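PDB 3GNL: uncharacterized protein, DUF633, LMOf2365_1472 from Listeria monocytogenes str. 4b F2365, which is uncharacterized but probably methylates N1 of adenine 22 in tRNA, with S-adenosylmethionine as methyl donor. Local coordinates for residues S30-N42 with S60-I74. Numbering follows the deposited sequence. Where two conformers were deposited one is given.
Sequences SDHAYLPCFAVKN and SAQKQVRSSGLTEQI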
ATOM      1  N   SER A  30     -12.241   3.988   1.939  1.00 18.68           N
ATOM      2  CA  SER A  30     -12.693   3.361   0.691  1.00 20.10           C
ATOM      3  C   SER A  30     -13.006   4.389  -0.384  1.00 22.61           C
ATOM      4  O   SER A  30     -13.649   5.426  -0.115  1.00 23.26           O
ATOM      5  CB  SER A  30     -13.979   2.607   1.014  1.00 20.87           C
ATOM      6  OG  SER A  30     -14.366   1.829  -0.097  1.00 22.85           O
ATOM      7  N   ASP A  31     -12.579   4.113  -1.607  1.00 19.70           N
ATOM      8  CA  ASP A  31     -12.876   4.975  -2.725  1.00 19.13           C
ATOM      9  C   ASP A  31     -14.307   4.709  -3.191  1.00 22.45           C
ATOM     10  O   ASP A  31     -14.509   3.784  -3.983  1.00 20.81           O
ATOM     11  CB  ASP A  31     -11.858   4.675  -3.838  1.00 23.72           C
ATOM     12  CG  ASP A  31     -11.950   5.646  -4.987  1.00 26.57           C
ATOM     13  OD1 ASP A  31     -12.903   6.466  -5.033  1.00 28.63           O
ATOM     14  OD2 ASP A  31     -11.072   5.565  -5.875  1.00 28.02           O
ATOM     15  N   HIS A  32     -15.293   5.492  -2.720  1.00 21.56           N
ATOM     16  CA  HIS A  32     -16.711   5.292  -3.068  1.00 23.50           C
ATOM     17  C   HIS A  32     -17.293   3.895  -2.787  1.00 21.97           C
ATOM     18  O   HIS A  32     -18.388   3.583  -3.265  1.00 23.20           O
ATOM     19  CB  HIS A  32     -16.999   5.673  -4.505  1.00 22.86           C
ATOM     20  CG  HIS A  32     -16.793   7.132  -4.813  1.00 26.69           C
ATOM     21  ND1 HIS A  32     -15.549   7.721  -4.832  1.00 26.82           N
ATOM     22  CD2 HIS A  32     -17.676   8.102  -5.143  1.00 28.63           C
ATOM     23  CE1 HIS A  32     -15.676   9.007  -5.136  1.00 29.72           C
ATOM     24  NE2 HIS A  32     -16.955   9.257  -5.346  1.00 29.60           N
ATOM     25  N   ALA A  33     -16.612   3.094  -1.956  1.00 18.54           N
ATOM     26  CA  ALA A  33     -17.002   1.707  -1.725  1.00 20.22           C
ATOM     27  C   ALA A  33     -17.003   0.917  -3.040  1.00 20.63           C
ATOM     28  O   ALA A  33     -17.663  -0.136  -3.073  1.00 17.94           O
ATOM     29  CB  ALA A  33     -18.380   1.649  -1.044  1.00 20.95           C
ATOM     30  N   TYR A  34     -16.316   1.386  -4.083  1.00 19.84           N
ATOM     31  CA  TYR A  34     -16.301   0.648  -5.354  1.00 19.54           C
ATOM     32  C   TYR A  34     -15.739  -0.753  -5.134  1.00 19.37           C
ATOM     33  O   TYR A  34     -16.327  -1.761  -5.624  1.00 19.18           O
ATOM     34  CB  TYR A  34     -15.426   1.323  -6.419  1.00 20.76           C
ATOM     35  CG  TYR A  34     -15.903   2.636  -6.961  1.00 24.33           C
ATOM     36  CD1 TYR A  34     -17.247   2.862  -7.211  1.00 25.42           C
ATOM     37  CD2 TYR A  34     -14.990   3.642  -7.245  1.00 26.19           C
ATOM     38  CE1 TYR A  34     -17.683   4.089  -7.745  1.00 27.10           C
ATOM     39  CE2 TYR A  34     -15.418   4.883  -7.757  1.00 26.31           C
ATOM     40  CZ  TYR A  34     -16.773   5.073  -7.986  1.00 27.21           C
ATOM     41  OH  TYR A  34     -17.198   6.274  -8.491  1.00 29.32           O
ATOM     42  N   LEU A  35     -14.604  -0.829  -4.442  1.00 19.30           N
ATOM     43  CA  LEU A  35     -13.965  -2.128  -4.215  1.00 19.52           C
ATOM     44  C   LEU A  35     -14.822  -3.090  -3.379  1.00 19.15           C
ATOM     45  O   LEU A  35     -15.016  -4.240  -3.797  1.00 18.29           O
ATOM     46  CB  LEU A  35     -12.522  -1.927  -3.714  1.00 20.43           C
ATOM     47  CG  LEU A  35     -11.749  -3.189  -3.337  1.00 21.11           C
ATOM     48  CD1 LEU A  35     -10.232  -2.975  -3.532  1.00 23.41           C
ATOM     49  CD2 LEU A  35     -12.040  -3.707  -1.968  1.00 23.39           C
ATOM     50  N   PRO A  36     -15.392  -2.648  -2.249  1.00 18.66           N
ATOM     51  CA  PRO A  36     -16.310  -3.506  -1.481  1.00 19.42           C
ATOM     52  C   PRO A  36     -17.469  -3.965  -2.310  1.00 19.75           C
ATOM     53  O   PRO A  36     -17.848  -5.146  -2.238  1.00 20.21           O
ATOM     54  CB  PRO A  36     -16.780  -2.592  -0.368  1.00 19.93           C
ATOM     55  CG  PRO A  36     -15.622  -1.639  -0.149  1.00 21.59           C
ATOM     56  CD  PRO A  36     -15.046  -1.414  -1.523  1.00 18.09           C
ATOM     57  N   CYS A  37     -18.042  -3.094  -3.132  1.00 18.84           N
ATOM     58  CA  CYS A  37     -19.191  -3.520  -3.951  1.00 20.96           C
ATOM     59  C   CYS A  37     -18.746  -4.571  -4.948  1.00 21.56           C
ATOM     60  O   CYS A  37     -19.441  -5.567  -5.120  1.00 21.74           O
ATOM     61  CB  CYS A  37     -19.855  -2.345  -4.656  1.00 21.30           C
ATOM     62  SG  CYS A  37     -20.796  -1.202  -3.511  1.00 23.09           S
ATOM     63  N   PHE A  38     -17.610  -4.342  -5.592  1.00 21.66           N
ATOM     64  CA  PHE A  38     -17.093  -5.278  -6.613  1.00 21.12           C
ATOM     65  C   PHE A  38     -16.824  -6.647  -5.970  1.00 23.57           C
ATOM     66  O   PHE A  38     -17.178  -7.675  -6.567  1.00 25.43           O
ATOM     67  CB  PHE A  38     -15.818  -4.707  -7.184  1.00 23.69           C
ATOM     68  CG  PHE A  38     -15.036  -5.655  -8.056  1.00 25.58           C
ATOM     69  CD1 PHE A  38     -15.317  -5.729  -9.411  1.00 27.45           C
ATOM     70  CD2 PHE A  38     -13.975  -6.374  -7.536  1.00 25.65           C
ATOM     71  CE1 PHE A  38     -14.559  -6.573 -10.266  1.00 28.76           C
ATOM     72  CE2 PHE A  38     -13.199  -7.200  -8.380  1.00 26.64           C
ATOM     73  CZ  PHE A  38     -13.501  -7.287  -9.738  1.00 28.21           C
ATOM     74  N   ALA A  39     -16.270  -6.665  -4.766  1.00 21.44           N
ATOM     75  CA  ALA A  39     -15.847  -7.901  -4.142  1.00 21.44           C
ATOM     76  C   ALA A  39     -17.038  -8.659  -3.566  1.00 24.03           C
ATOM     77  O   ALA A  39     -17.070  -9.909  -3.562  1.00 23.64           O
ATOM     78  CB  ALA A  39     -14.812  -7.661  -3.123  1.00 21.22           C
ATOM     79  N   VAL A  40     -18.036  -7.937  -3.074  1.00 22.69           N
ATOM     80  CA  VAL A  40     -19.240  -8.623  -2.584  1.00 23.19           C
ATOM     81  C   VAL A  40     -20.004  -9.204  -3.781  1.00 25.86           C
ATOM     82  O   VAL A  40     -20.440 -10.371  -3.750  1.00 26.00           O
ATOM     83  CB  VAL A  40     -20.101  -7.666  -1.738  1.00 22.41           C
ATOM     84  CG1 VAL A  40     -21.530  -8.252  -1.484  1.00 23.44           C
ATOM     85  CG2 VAL A  40     -19.405  -7.405  -0.422  1.00 21.81           C
ATOM     86  N   LYS A  41     -20.124  -8.422  -4.841  1.00 25.77           N
ATOM     87  CA  LYS A  41     -20.917  -8.791  -6.008  1.00 30.11           C
ATOM     88  C   LYS A  41     -20.360 -10.035  -6.659  1.00 30.23           C
ATOM     89  O   LYS A  41     -21.112 -10.953  -7.028  1.00 30.64           O
ATOM     90  CB  LYS A  41     -20.941  -7.663  -7.025  1.00 32.39           C
ATOM     91  CG  LYS A  41     -22.105  -6.718  -6.844  1.00 37.17           C
ATOM     92  CD  LYS A  41     -23.342  -7.205  -7.599  1.00 39.52           C
ATOM     93  CE  LYS A  41     -24.039  -6.053  -8.353  1.00 40.33           C
ATOM     94  NZ  LYS A  41     -24.386  -4.871  -7.487  1.00 39.75           N
ATOM     95  N   ASN A  42     -19.048 -10.070  -6.786  1.00 28.77           N
ATOM     96  CA  ASN A  42     -18.450 -11.172  -7.493  1.00 29.83           C
ATOM     97  C   ASN A  42     -18.159 -12.364  -6.579  1.00 30.58           C
ATOM     98  O   ASN A  42     -17.622 -13.373  -7.053  1.00 31.80           O
ATOM     99  CB  ASN A  42     -17.259 -10.708  -8.341  1.00 31.08           C
ATOM    100  CG  ASN A  42     -16.013 -10.401  -7.518  1.00 29.20           C
ATOM    101  OD1 ASN A  42     -15.908 -10.688  -6.310  1.00 27.88           O
ATOM    102  ND2 ASN A  42     -15.003  -9.842  -8.216  1.00 32.84           N
ATOM    103  N   SER A  60     -20.820   9.634  -0.358  1.00 24.60           N
ATOM    104  CA  SER A  60     -20.595   9.037  -1.666  0.70 26.34           C
ATOM    105  C   SER A  60     -20.573   7.512  -1.523  1.00 24.50           C
ATOM    106  O   SER A  60     -21.116   6.782  -2.367  1.00 24.64           O
ATOM    107  CB  SER A  60     -19.256   9.528  -2.201  0.70 27.72           C
ATOM    108  OG  SER A  60     -19.361  10.810  -2.805  0.70 31.32           O
ATOM    109  N   ALA A  61     -19.920   7.015  -0.456  1.00 23.12           N
ATOM    110  CA  ALA A  61     -19.839   5.555  -0.264  1.00 22.19           C
ATOM    111  C   ALA A  61     -21.190   4.968   0.121  1.00 23.62           C
ATOM    112  O   ALA A  61     -21.572   3.906  -0.406  1.00 21.97           O
ATOM    113  CB  ALA A  61     -18.770   5.182   0.754  1.00 21.45           C
ATOM    114  N   GLN A  62     -21.932   5.654   1.003  1.00 24.99           N
ATOM    115  CA  GLN A  62     -23.294   5.223   1.355  1.00 26.66           C
ATOM    116  C   GLN A  62     -24.165   5.114   0.113  1.00 26.88           C
ATOM    117  O   GLN A  62     -24.905   4.110  -0.032  1.00 26.19           O
ATOM    118  CB  GLN A  62     -23.942   6.214   2.319  1.00 28.81           C
ATOM    119  CG  GLN A  62     -23.557   6.052   3.768  1.00 32.45           C
ATOM    120  CD  GLN A  62     -24.101   7.189   4.651  1.00 34.47           C
ATOM    121  OE1 GLN A  62     -23.875   8.368   4.360  1.00 35.31           O
ATOM    122  NE2 GLN A  62     -24.834   6.836   5.722  1.00 36.19           N
ATOM    123  N   LYS A  63     -24.055   6.096  -0.778  1.00 26.29           N
ATOM    124  CA  LYS A  63     -24.907   6.131  -1.982  1.00 27.81           C
ATOM    125  C   LYS A  63     -24.534   5.049  -2.963  1.00 27.71           C
ATOM    126  O   LYS A  63     -25.408   4.455  -3.557  1.00 28.40           O
ATOM    127  CB  LYS A  63     -24.924   7.494  -2.658  1.00 28.14           C
ATOM    128  CG  LYS A  63     -25.715   8.529  -1.847  1.00 29.87           C
ATOM    129  CD  LYS A  63     -25.725   9.855  -2.550  1.00 28.00           C
ATOM    130  CE  LYS A  63     -26.576  10.919  -1.808  1.00 26.66           C
ATOM    131  NZ  LYS A  63     -28.054  10.752  -2.056  1.00 26.94           N
ATOM    132  N   GLN A  64     -23.247   4.743  -3.092  1.00 26.26           N
ATOM    133  CA  GLN A  64     -22.838   3.670  -3.995  1.00 26.36           C
ATOM    134  C   GLN A  64     -23.353   2.320  -3.487  1.00 24.67           C
ATOM    135  O   GLN A  64     -23.823   1.486  -4.300  1.00 25.05           O
ATOM    136  CB  GLN A  64     -21.308   3.662  -4.142  1.00 27.63           C
ATOM    137  CG  GLN A  64     -20.748   2.454  -4.887  1.00 32.13           C
ATOM    138  CD  GLN A  64     -21.157   2.398  -6.347  1.00 35.31           C
ATOM    139  OE1 GLN A  64     -21.157   3.396  -7.056  1.00 37.98           O
ATOM    140  NE2 GLN A  64     -21.492   1.202  -6.806  1.00 38.68           N
ATOM    141  N   VAL A  65     -23.291   2.093  -2.179  1.00 24.70           N
ATOM    142  CA  VAL A  65     -23.707   0.827  -1.561  1.00 23.62           C
ATOM    143  C   VAL A  65     -25.227   0.669  -1.795  1.00 25.57           C
ATOM    144  O   VAL A  65     -25.675  -0.418  -2.187  1.00 25.31           O
ATOM    145  CB  VAL A  65     -23.333   0.732  -0.049  1.00 23.35           C
ATOM    146  CG1 VAL A  65     -23.999  -0.450   0.648  1.00 24.28           C
ATOM    147  CG2 VAL A  65     -21.779   0.628   0.079  1.00 23.87           C
ATOM    148  N   ARG A  66     -25.988   1.749  -1.590  1.00 26.08           N
ATOM    149  CA  ARG A  66     -27.434   1.703  -1.826  1.00 28.58           C
ATOM    150  C   ARG A  66     -27.758   1.440  -3.292  1.00 29.92           C
ATOM    151  O   ARG A  66     -28.580   0.561  -3.613  1.00 30.65           O
ATOM    152  CB  ARG A  66     -28.030   3.019  -1.355  1.00 29.74           C
ATOM    153  CG  ARG A  66     -28.368   2.962   0.113  1.00 31.82           C
ATOM    154  N   SER A  67     -27.083   2.146  -4.181  1.00 31.63           N
ATOM    155  CA  SER A  67     -27.227   1.991  -5.622  1.00 34.54           C
ATOM    156  C   SER A  67     -26.904   0.570  -6.112  1.00 34.42           C
ATOM    157  O   SER A  67     -27.397   0.146  -7.150  1.00 34.60           O
ATOM    158  CB  SER A  67     -26.319   2.985  -6.343  1.00 36.34           C
ATOM    159  OG  SER A  67     -26.354   2.779  -7.750  1.00 41.14           O
ATOM    160  N   SER A  68     -26.048  -0.133  -5.379  1.00 32.42           N
ATOM    161  CA  SER A  68     -25.639  -1.490  -5.734  1.00 32.78           C
ATOM    162  C   SER A  68     -26.578  -2.527  -5.142  1.00 31.93           C
ATOM    163  O   SER A  68     -26.462  -3.712  -5.453  1.00 33.95           O
ATOM    164  CB  SER A  68     -24.203  -1.744  -5.257  1.00 33.09           C
ATOM    165  OG  SER A  68     -23.318  -0.980  -6.052  1.00 33.91           O
ATOM    166  N   GLY A  69     -27.486  -2.105  -4.266  1.00 31.04           N
ATOM    167  CA  GLY A  69     -28.364  -3.038  -3.568  1.00 29.07           C
ATOM    168  C   GLY A  69     -27.625  -3.912  -2.578  1.00 29.20           C
ATOM    169  O   GLY A  69     -28.030  -5.045  -2.283  1.00 30.11           O
ATOM    170  N   LEU A  70     -26.537  -3.367  -2.029  1.00 28.82           N
ATOM    171  CA  LEU A  70     -25.680  -4.129  -1.149  1.00 28.45           C
ATOM    172  C   LEU A  70     -25.712  -3.695   0.308  1.00 29.66           C
ATOM    173  O   LEU A  70     -24.823  -4.050   1.095  1.00 29.23           O
ATOM    174  CB  LEU A  70     -24.247  -4.115  -1.710  1.00 28.13           C
ATOM    175  CG  LEU A  70     -24.118  -4.874  -3.039  1.00 28.14           C
ATOM    176  CD1 LEU A  70     -22.710  -4.776  -3.620  1.00 27.78           C
ATOM    177  CD2 LEU A  70     -24.611  -6.334  -2.843  1.00 26.85           C
ATOM    178  N   THR A  71     -26.747  -2.952   0.702  1.00 30.82           N
ATOM    179  CA  THR A  71     -26.795  -2.499   2.086  1.00 32.62           C
ATOM    180  C   THR A  71     -26.792  -3.628   3.126  1.00 33.25           C
ATOM    181  O   THR A  71     -26.357  -3.391   4.263  1.00 34.23           O
ATOM    182  CB  THR A  71     -27.982  -1.557   2.343  1.00 34.15           C
ATOM    183  OG1 THR A  71     -29.195  -2.289   2.110  1.00 35.03           O
ATOM    184  CG2 THR A  71     -27.916  -0.338   1.421  1.00 33.76           C
ATOM    185  N   GLU A  72     -27.256  -4.837   2.763  1.00 34.29           N
ATOM    186  CA  GLU A  72     -27.277  -5.963   3.704  0.50 34.07           C
ATOM    187  C   GLU A  72     -25.901  -6.603   3.904  1.00 33.45           C
ATOM    188  O   GLU A  72     -25.664  -7.262   4.921  1.00 33.50           O
ATOM    189  CB  GLU A  72     -28.326  -7.024   3.313  0.50 35.85           C
ATOM    190  CG  GLU A  72     -29.782  -6.602   3.599  0.50 37.63           C
ATOM    191  CD  GLU A  72     -30.784  -7.737   3.410  0.50 38.58           C
ATOM    192  OE1 GLU A  72     -31.657  -7.628   2.526  0.50 39.37           O
ATOM    193  OE2 GLU A  72     -30.696  -8.744   4.141  0.50 39.69           O
ATOM    194  N   GLN A  73     -24.993  -6.389   2.943  1.00 30.81           N
ATOM    195  CA  GLN A  73     -23.651  -7.007   3.015  1.00 29.06           C
ATOM    196  C   GLN A  73     -22.504  -6.035   3.303  1.00 26.94           C
ATOM    197  O   GLN A  73     -21.392  -6.482   3.574  1.00 27.97           O
ATOM    198  CB  GLN A  73     -23.362  -7.801   1.739  1.00 29.56           C
ATOM    199  CG  GLN A  73     -24.046  -9.199   1.753  1.00 32.27           C
ATOM    200  CD  GLN A  73     -23.750 -10.016   0.510  1.00 34.14           C
ATOM    201  OE1 GLN A  73     -24.320  -9.762  -0.553  1.00 35.80           O
ATOM    202  NE2 GLN A  73     -22.874 -11.035   0.640  1.00 34.34           N
ATOM    203  N   ILE A  74     -22.785  -4.732   3.246  1.00 24.53           N
ATOM    204  CA  ILE A  74     -21.755  -3.700   3.401  1.00 22.78           C
ATOM    205  C   ILE A  74     -22.209  -2.602   4.328  1.00 23.99           C
ATOM    206  O   ILE A  74     -23.259  -1.958   4.100  1.00 25.30           O
ATOM    207  CB  ILE A  74     -21.332  -3.090   2.071  1.00 21.24           C
ATOM    208  CG1 ILE A  74     -20.920  -4.205   1.074  1.00 21.24           C
ATOM    209  CG2 ILE A  74     -20.232  -2.057   2.302  1.00 21.94           C
ATOM    210  CD1 ILE A  74     -20.658  -3.687  -0.276  1.00 22.00           C
TER
HETATM  211  O   HOH W   1     -20.830 -12.015  -1.555  1.00 28.92           O
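In a Rossmann-like methyltransferase domain, helix 34-41 packs on its neighbour, helix 55-67, through Cys37 against Gln64 and Val65, while Val40 packs on the chain that follows, Leu70 to Ile74. Over the segments compared the axes run nearly parallel, 22° apart and 9.8 Å at closest approach. Cys37 SG, anti to its own carbonyl carbon (chi1 -71°), points into the seam, 4.1 Å from Val65 CG2 and likewise close to Ile74 CD1, while Leu70 CD1 lies against Cys37 CB. One turn on, Val40 splits its branches: CG2 lies 3.8 Å from Ile74 CG1, the two side chains running antiparallel, and CG1 touches Leu70 CD2 and Gln73 OE1. A water bridges Val40 O and Gln73 NE2; that amide nitrogen also hydrogen-bonds to Ser46 O of strand 45-52. This strand connects the two helices in sequence and lies beside 74-78, the edge strand that Ile74 opens, in the 3-2-1-4-5-7-6 sheet of class I, Rossmann-like methyltransferases. A Schellman motif at Gly69 turns the chain toward that strand; just before it, Ser68 O accepts a weak hydrogen bond from Lys41 NZ (3.1 Å). At the other end Ala33, the N-cap residue, sets CB 3.7 Å from Val65 CG2. Gln64, bent at chi2 (66°), brings OE1 to the edge of the Tyr34 ring, 3.6 Å from CE1. The His32 ring, held by a hydrogen bond from ND1 to Asp31 OD1 (2.9 Å), meets Ser60 CB with CD2.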